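Local coordinates for protein glucosidase (Croceicoccus marinus, PDB 5Z3K) that probably hydrolyses O-glycosidic bonds, acting as a beta-glucosidase of glycoside hydrolase family 39, at residues E127-C139 with A178-L190. Numbering follows the deposited sequence.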
loop_
_atom_site.group_PDB
_atom_site.type_symbol
_atom_site.label_atom_id
_atom_site.label_comp_id
_atom_site.label_asym_id
_atom_site.label_seq_id
_atom_site.Cartn_x
_atom_site.Cartn_y
_atom_site.Cartn_z
ATOM N N GLU A 127 -24.484 4.907 -13.257
ATOM C CA GLU A 127 -23.514 4.536 -14.284
ATOM C C GLU A 127 -23.077 5.748 -15.112
ATOM O O GLU A 127 -21.886 5.899 -15.410
ATOM C CB GLU A 127 -24.105 3.433 -15.171
ATOM C CG GLU A 127 -23.169 2.926 -16.263
ATOM C CD GLU A 127 -23.717 1.701 -16.992
ATOM O OE1 GLU A 127 -24.702 1.107 -16.505
ATOM O OE2 GLU A 127 -23.154 1.325 -18.042
ATOM N N GLN A 128 -24.003 6.606 -15.467
ATOM C CA GLN A 128 -23.655 7.781 -16.207
ATOM C C GLN A 128 -22.710 8.685 -15.392
ATOM O O GLN A 128 -21.786 9.194 -15.895
ATOM C CB GLN A 128 -24.904 8.601 -16.545
ATOM C CG GLN A 128 -25.892 7.996 -17.484
ATOM C CD GLN A 128 -27.037 8.982 -17.762
ATOM O OE1 GLN A 128 -28.008 9.019 -17.057
ATOM N NE2 GLN A 128 -26.850 9.838 -18.728
ATOM N N VAL A 129 -22.983 8.814 -14.125
ATOM C CA VAL A 129 -22.186 9.709 -13.292
ATOM C C VAL A 129 -20.789 9.129 -13.096
ATOM O O VAL A 129 -19.794 9.859 -13.143
ATOM C CB VAL A 129 -22.922 9.990 -11.968
ATOM C CG1 VAL A 129 -21.990 10.578 -10.927
ATOM C CG2 VAL A 129 -24.086 10.944 -12.236
ATOM N N VAL A 130 -20.682 7.801 -12.947
ATOM C CA VAL A 130 -19.357 7.181 -12.848
ATOM C C VAL A 130 -18.573 7.405 -14.131
ATOM O O VAL A 130 -17.371 7.709 -14.101
ATOM C CB VAL A 130 -19.463 5.679 -12.525
ATOM C CG1 VAL A 130 -18.072 5.004 -12.648
ATOM C CG2 VAL A 130 -20.044 5.463 -11.134
ATOM N N GLU A 131 -19.243 7.281 -15.277
ATOM C CA GLU A 131 -18.538 7.414 -16.548
ATOM C C GLU A 131 -17.959 8.817 -16.713
ATOM O O GLU A 131 -16.816 8.974 -17.159
ATOM C CB GLU A 131 -19.474 7.066 -17.708
ATOM C CG GLU A 131 -18.860 7.252 -19.093
ATOM C CD GLU A 131 -19.815 6.873 -20.214
ATOM O OE1 GLU A 131 -20.913 6.357 -19.918
ATOM O OE2 GLU A 131 -19.466 7.097 -21.394
ATOM N N ASN A 132 -18.717 9.851 -16.344
ATOM C CA ASN A 132 -18.201 11.208 -16.498
ATOM C C ASN A 132 -17.186 11.581 -15.430
ATOM O O ASN A 132 -16.363 12.472 -15.665
ATOM C CB ASN A 132 -19.347 12.221 -16.509
ATOM C CG ASN A 132 -20.116 12.201 -17.821
ATOM O OD1 ASN A 132 -19.600 11.737 -18.847
ATOM N ND2 ASN A 132 -21.355 12.688 -17.794
ATOM N N ILE A 133 -17.230 10.947 -14.255
ATOM C CA ILE A 133 -16.120 11.099 -13.321
ATOM C C ILE A 133 -14.851 10.547 -13.950
ATOM O O ILE A 133 -13.778 11.162 -13.879
ATOM C CB ILE A 133 -16.444 10.409 -11.981
ATOM C CG1 ILE A 133 -17.535 11.191 -11.247
ATOM C CG2 ILE A 133 -15.180 10.252 -11.119
ATOM C CD1 ILE A 133 -18.239 10.405 -10.184
ATOM N N VAL A 134 -14.963 9.390 -14.607
ATOM C CA VAL A 134 -13.803 8.800 -15.261
ATOM C C VAL A 134 -13.332 9.690 -16.401
ATOM O O VAL A 134 -12.131 9.924 -16.568
ATOM C CB VAL A 134 -14.126 7.373 -15.744
ATOM C CG1 VAL A 134 -12.959 6.786 -16.529
ATOM C CG2 VAL A 134 -14.473 6.470 -14.559
ATOM N N ARG A 135 -14.271 10.206 -17.201
ATOM C CA ARG A 135 -13.902 11.086 -18.306
ATOM C C ARG A 135 -13.260 12.370 -17.802
ATOM O O ARG A 135 -12.391 12.936 -18.473
ATOM C CB ARG A 135 -15.136 11.411 -19.149
ATOM C CG ARG A 135 -15.572 10.277 -20.051
ATOM C CD ARG A 135 -16.730 10.673 -20.974
ATOM N NE ARG A 135 -17.172 9.508 -21.737
ATOM C CZ ARG A 135 -16.483 8.971 -22.743
ATOM N NH1 ARG A 135 -15.337 9.516 -23.134
ATOM N NH2 ARG A 135 -16.943 7.893 -23.364
ATOM N N HIS A 136 -13.686 12.851 -16.637
ATOM C CA HIS A 136 -13.057 14.037 -16.067
ATOM C C HIS A 136 -11.593 13.778 -15.720
ATOM O O HIS A 136 -10.740 14.650 -15.922
ATOM C CB HIS A 136 -13.839 14.497 -14.837
ATOM C CG HIS A 136 -13.217 15.644 -14.118
ATOM N ND1 HIS A 136 -13.311 16.948 -14.564
ATOM C CD2 HIS A 136 -12.493 15.687 -12.975
ATOM C CE1 HIS A 136 -12.670 17.743 -13.727
ATOM N NE2 HIS A 136 -12.160 17.002 -12.756
ATOM N N TYR A 137 -11.269 12.588 -15.218
ATOM C CA TYR A 137 -9.900 12.329 -14.792
ATOM C C TYR A 137 -9.048 11.628 -15.842
ATOM O O TYR A 137 -7.836 11.513 -15.644
ATOM C CB TYR A 137 -9.895 11.531 -13.479
ATOM C CG TYR A 137 -10.341 12.424 -12.342
ATOM C CD1 TYR A 137 -9.569 13.520 -11.965
ATOM C CD2 TYR A 137 -11.563 12.227 -11.704
ATOM C CE1 TYR A 137 -9.974 14.367 -10.956
ATOM C CE2 TYR A 137 -11.979 13.075 -10.685
ATOM C CZ TYR A 137 -11.181 14.142 -10.314
ATOM O OH TYR A 137 -11.596 15.016 -9.324
ATOM N N VAL A 138 -9.632 11.187 -16.960
ATOM C CA VAL A 138 -8.900 10.469 -17.994
ATOM C C VAL A 138 -8.889 11.219 -19.322
ATOM O O VAL A 138 -7.865 11.234 -20.016
ATOM C CB VAL A 138 -9.453 9.039 -18.180
ATOM C CG1 VAL A 138 -8.748 8.342 -19.344
ATOM C CG2 VAL A 138 -9.280 8.227 -16.887
ATOM N N CYS A 139 -10.004 11.859 -19.694
ATOM C CA CYS A 139 -10.144 12.487 -21.008
ATOM C C CYS A 139 -10.308 14.004 -20.942
ATOM O O CYS A 139 -10.728 14.610 -21.929
ATOM C CB CYS A 139 -11.333 11.876 -21.762
ATOM S SG CYS A 139 -11.265 10.078 -21.860
ATOM N N ALA A 178 -21.901 -1.996 -13.523
ATOM C CA ALA A 178 -22.124 -0.660 -14.064
ATOM C C ALA A 178 -20.834 0.148 -14.073
ATOM O O ALA A 178 -20.513 0.817 -15.065
ATOM C CB ALA A 178 -23.205 0.063 -13.259
ATOM N N ALA A 179 -20.078 0.095 -12.974
ATOM C CA ALA A 179 -18.812 0.821 -12.909
ATOM C C ALA A 179 -17.812 0.283 -13.923
ATOM O O ALA A 179 -17.134 1.059 -14.607
ATOM C CB ALA A 179 -18.245 0.745 -11.492
ATOM N N ALA A 180 -17.705 -1.044 -14.040
ATOM C CA ALA A 180 -16.772 -1.635 -14.994
ATOM C C ALA A 180 -17.132 -1.261 -16.429
ATOM O O ALA A 180 -16.253 -0.918 -17.233
ATOM C CB ALA A 180 -16.739 -3.155 -14.823
ATOM N N ARG A 181 -18.422 -1.349 -16.776
ATOM C CA ARG A 181 -18.872 -0.897 -18.090
ATOM C C ARG A 181 -18.484 0.555 -18.342
ATOM O O ARG A 181 -18.011 0.898 -19.432
ATOM C CB ARG A 181 -20.391 -1.062 -18.215
ATOM C CG ARG A 181 -20.828 -2.467 -18.615
ATOM C CD ARG A 181 -22.278 -2.490 -19.091
ATOM N NE ARG A 181 -23.168 -1.847 -18.129
ATOM C CZ ARG A 181 -23.738 -2.478 -17.107
ATOM N NH1 ARG A 181 -23.526 -3.776 -16.920
ATOM N NH2 ARG A 181 -24.527 -1.814 -16.276
ATOM N N ALA A 182 -18.695 1.428 -17.354
ATOM C CA ALA A 182 -18.405 2.845 -17.559
ATOM C C ALA A 182 -16.910 3.088 -17.733
ATOM O O ALA A 182 -16.496 3.845 -18.619
ATOM C CB ALA A 182 -18.952 3.673 -16.394
ATOM N N VAL A 183 -16.080 2.450 -16.907
ATOM C CA VAL A 183 -14.635 2.641 -17.017
ATOM C C VAL A 183 -14.143 2.171 -18.383
ATOM O O VAL A 183 -13.381 2.867 -19.066
ATOM C CB VAL A 183 -13.914 1.901 -15.875
ATOM C CG1 VAL A 183 -12.433 1.726 -16.193
ATOM C CG2 VAL A 183 -14.116 2.630 -14.549
ATOM N N LYS A 184 -14.580 0.982 -18.804
ATOM C CA LYS A 184 -14.101 0.426 -20.065
ATOM C C LYS A 184 -14.653 1.186 -21.264
ATOM O O LYS A 184 -13.996 1.255 -22.308
ATOM C CB LYS A 184 -14.475 -1.051 -20.153
ATOM C CG LYS A 184 -13.778 -1.925 -19.115
ATOM C CD LYS A 184 -12.268 -1.895 -19.295
ATOM C CE LYS A 184 -11.596 -2.983 -18.484
ATOM N NZ LYS A 184 -10.133 -2.955 -18.693
ATOM N N ARG A 185 -15.851 1.758 -21.135
ATOM C CA ARG A 185 -16.392 2.592 -22.203
ATOM C C ARG A 185 -15.529 3.832 -22.423
ATOM O O ARG A 185 -15.344 4.279 -23.561
ATOM C CB ARG A 185 -17.837 2.972 -21.871
ATOM C CG ARG A 185 -18.533 3.880 -22.870
ATOM C CD ARG A 185 -19.997 4.081 -22.463
ATOM N NE ARG A 185 -20.637 2.815 -22.101
ATOM C CZ ARG A 185 -21.269 2.575 -20.952
ATOM N NH1 ARG A 185 -21.363 3.513 -20.015
ATOM N NH2 ARG A 185 -21.812 1.384 -20.740
ATOM N N VAL A 186 -14.977 4.396 -21.348
ATOM C CA VAL A 186 -14.167 5.599 -21.503
ATOM C C VAL A 186 -12.841 5.263 -22.171
ATOM O O VAL A 186 -12.394 5.957 -23.093
ATOM C CB VAL A 186 -13.956 6.276 -20.139
ATOM C CG1 VAL A 186 -12.934 7.416 -20.264
ATOM C CG2 VAL A 186 -15.276 6.762 -19.585
ATOM N N ASP A 187 -12.208 4.191 -21.730
ATOM C CA ASP A 187 -10.904 3.790 -22.222
ATOM C C ASP A 187 -10.659 2.331 -21.857
ATOM O O ASP A 187 -10.523 1.997 -20.671
ATOM C CB ASP A 187 -9.828 4.702 -21.634
ATOM C CG ASP A 187 -8.435 4.378 -22.132
ATOM O OD1 ASP A 187 -8.269 3.511 -23.022
ATOM O OD2 ASP A 187 -7.488 5.003 -21.619
ATOM N N PRO A 188 -10.618 1.433 -22.846
ATOM C CA PRO A 188 -10.364 0.015 -22.543
ATOM C C PRO A 188 -9.042 -0.230 -21.834
ATOM O O PRO A 188 -8.894 -1.270 -21.185
ATOM C CB PRO A 188 -10.385 -0.649 -23.927
ATOM C CG PRO A 188 -11.171 0.278 -24.790
ATOM C CD PRO A 188 -10.916 1.660 -24.272
ATOM N N ALA A 189 -8.079 0.689 -21.935
ATOM C CA ALA A 189 -6.783 0.514 -21.287
ATOM C C ALA A 189 -6.836 0.733 -19.783
ATOM O O ALA A 189 -5.869 0.399 -19.090
ATOM C CB ALA A 189 -5.755 1.466 -21.902
ATOM N N LEU A 190 -7.925 1.289 -19.261
ATOM C CA LEU A 190 -8.035 1.482 -17.825
ATOM C C LEU A 190 -8.246 0.149 -17.122
ATOM O O LEU A 190 -8.886 -0.765 -17.647
ATOM C CB LEU A 190 -9.185 2.432 -17.504
ATOM C CG LEU A 190 -9.056 3.844 -18.073
ATOM C CD1 LEU A 190 -10.392 4.560 -17.972
ATOM C CD2 LEU A 190 -7.950 4.636 -17.362
#
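Glu127 reaches across to Arg181 and Arg185, opening a salt-bridge network along the outer seam between two neighbouring helices of the TIM barrel, 123-138 and 169-186. The segments run roughly parallel, crossing at -37° with their axes 8.4 Å apart at closest approach. Arg181 grips the carboxylate side-on: NH2 donates to Glu127 OE1 at 2.9 Å, coming from above the carboxylate plane, while NE donates to Glu127 OE2 on the syn side, tilted well out of that plane. Arg185 NH2 meets the same Glu127 OE2 at 3.0 Å, nearly in line with the C-O bond, the carboxylate and guanidinium almost coplanar. Glu127 lies as a knob among Ala178, Arg181, Ala182 and Arg185, its chain fully extended and CG anti to the backbone N (chi1 -178°). Cutting this side chain back to an alanine is likely to leave Arg181 without its carboxylate mate across the seam, and Arg185 with one carboxylate, that of Glu131, to hold it there. Glu131 OE1 takes Arg185 NH1 at 2.9 Å from well above the carboxylate plane, and Glu131 OE2 turns its anti lone pair to Arg135 NH2, so Glu131 ties Arg185 of the neighbouring helix to Arg135 one turn further along its own.

Beneath the charges the helices come close where Ala182 CB sits 3.7 Å from Glu131 CB. The reciprocal knob is Val186, set among Glu131, Val134, Arg135 and Val138; its CG2 lies over one face of the Arg135 guanidinium, offset toward the rim. Deeper, Val134 CG2 touches Val183 CG2, and both valines, with Leu190, pack on Trp152 of strand 151-154, tying the helix pair to the barrel wall. Val134 CG1 and Leu190 CD1 meet tip to tip at 3.7 Å. At the far end Cys139 SG rests 3.5 Å from Val186 CG1.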